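PDB 6K5J: GH3 beta-N-acetylglucosaminidase from Paenibacillaceae, which hydrolyses terminal beta-linked N-acetylglucosamine residues, probably from chitin-derived oligosaccharides, as a glycoside hydrolase of family 3. Local coordinates for residues 409-414 with 505-510. Sequence-based numbering, arbitrary orientation.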
# COMPACT_ATOMS: atom_id res chain seq x y z
N ARG A 409 -3.10 8.99 14.59
CA ARG A 409 -3.59 10.13 13.82
C ARG A 409 -3.98 11.23 14.79
O ARG A 409 -4.85 11.02 15.65
CB ARG A 409 -4.78 9.73 12.94
CG ARG A 409 -4.50 8.55 12.02
CD ARG A 409 -3.67 8.93 10.78
NE ARG A 409 -3.87 7.96 9.71
CZ ARG A 409 -3.11 7.87 8.61
NH1 ARG A 409 -2.08 8.69 8.41
NH2 ARG A 409 -3.40 6.94 7.71
N LYS A 410 -3.37 12.40 14.64
CA LYS A 410 -3.76 13.55 15.45
C LYS A 410 -5.00 14.25 14.90
O LYS A 410 -5.87 14.69 15.67
CB LYS A 410 -2.60 14.55 15.55
CG LYS A 410 -2.88 15.74 16.45
CD LYS A 410 -1.95 16.90 16.15
CE LYS A 410 -2.65 17.99 15.36
NZ LYS A 410 -3.30 18.99 16.27
N GLU A 411 -5.10 14.38 13.58
CA GLU A 411 -6.22 15.09 12.96
C GLU A 411 -7.39 14.12 12.77
O GLU A 411 -7.73 13.69 11.67
CB GLU A 411 -5.79 15.73 11.64
CG GLU A 411 -4.74 16.83 11.78
CD GLU A 411 -3.31 16.32 11.70
OE1 GLU A 411 -3.08 15.09 11.68
OE2 GLU A 411 -2.39 17.16 11.63
N THR A 412 -7.99 13.77 13.91
CA THR A 412 -9.14 12.87 13.96
C THR A 412 -10.40 13.58 13.48
O THR A 412 -10.43 14.79 13.27
CB THR A 412 -9.36 12.39 15.40
OG1 THR A 412 -9.70 13.52 16.22
CG2 THR A 412 -8.09 11.71 15.95
N LEU A 413 -11.48 12.80 13.33
CA LEU A 413 -12.77 13.41 13.06
C LEU A 413 -13.14 14.40 14.15
O LEU A 413 -13.63 15.51 13.87
CB LEU A 413 -13.85 12.34 12.91
CG LEU A 413 -15.25 12.93 12.80
CD1 LEU A 413 -15.35 13.78 11.54
CD2 LEU A 413 -16.28 11.81 12.77
N GLY A 414 -12.88 14.03 15.41
CA GLY A 414 -13.17 14.94 16.51
C GLY A 414 -12.36 16.22 16.42
O GLY A 414 -12.87 17.30 16.70
N ASN A 505 -8.41 6.89 7.35
CA ASN A 505 -8.50 7.80 8.49
C ASN A 505 -7.46 8.92 8.41
O ASN A 505 -7.00 9.42 9.43
CB ASN A 505 -8.37 7.03 9.81
CG ASN A 505 -6.99 6.43 10.01
OD1 ASN A 505 -6.14 6.48 9.13
ND2 ASN A 505 -6.77 5.85 11.19
N THR A 506 -7.08 9.30 7.19
CA THR A 506 -6.10 10.35 6.96
C THR A 506 -6.63 11.71 7.42
O THR A 506 -7.84 11.89 7.57
CB THR A 506 -5.78 10.44 5.47
OG1 THR A 506 -7.00 10.73 4.76
CG2 THR A 506 -5.18 9.14 4.96
N PRO A 507 -5.73 12.69 7.61
CA PRO A 507 -6.21 14.03 7.98
C PRO A 507 -7.22 14.60 7.00
O PRO A 507 -8.26 15.12 7.42
CB PRO A 507 -4.91 14.85 8.03
CG PRO A 507 -3.87 13.86 8.43
CD PRO A 507 -4.26 12.59 7.68
N SER A 508 -6.95 14.50 5.69
CA SER A 508 -7.83 15.12 4.71
C SER A 508 -9.16 14.38 4.60
O SER A 508 -10.18 15.01 4.31
CB SER A 508 -7.15 15.20 3.34
OG SER A 508 -6.92 13.91 2.79
N ALA A 509 -9.17 13.06 4.82
CA ALA A 509 -10.43 12.32 4.77
C ALA A 509 -11.31 12.67 5.97
O ALA A 509 -12.53 12.79 5.84
CB ALA A 509 -10.17 10.81 4.73
N MET A 510 -10.70 12.88 7.13
CA MET A 510 -11.49 13.23 8.30
C MET A 510 -11.97 14.67 8.23
O MET A 510 -13.07 14.98 8.72
CB MET A 510 -10.69 12.95 9.57
CG MET A 510 -10.38 11.45 9.79
SD MET A 510 -11.86 10.39 9.89
CE MET A 510 -12.05 9.78 8.19
O HOH W 1 -6.02 11.78 10.56
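Asn505 receives Arg409 through its amide oxygen: NE donates to OD1 over 2.8 Å, while NH2 adds a weak bond to that same atom. OD1 sits near the guanidinium plane, but NE stands well above the amide plane, and the two flat groups are turned 79° apart. A bend at chi2 (-78°) directs Arg409 CD past the backbone carbonyl of Asn505, whose O takes a water-donated bond; the same water donates to Glu411 O, joining the two backbones. Thr506 lies alongside Arg409, its CA over the guanidinium centre and its CG2 3.9 Å from NH2. As N-cap, Thr506 accepts from Ala509 N through OG1, also hydrogen-bonded to Glu504 OE2. Pro507 crosses Glu411: Pro507 CB makes apolar contact with Glu411 CB at 3.8 Å, and Pro507 CG lies in van der Waals contact with Glu411 OE1 at 3.6 Å, beside the inverse gamma turn centred on Glu411. Met510 lays CB 3.7 Å from Glu411 O, and its SD meets Leu413 CB at 4.1 Å. Helix 507-517 thus starts against the loop into helix 413-419, where Thr412 OG1 caps Tyr415 N and is hydrogen-bonded to Glu426 OE1; Trp394, from the mixed sheet following the barrel-type N-terminal domain, touches both segments, and Arg409 NH2 reaches back to that domain at Gly87 O.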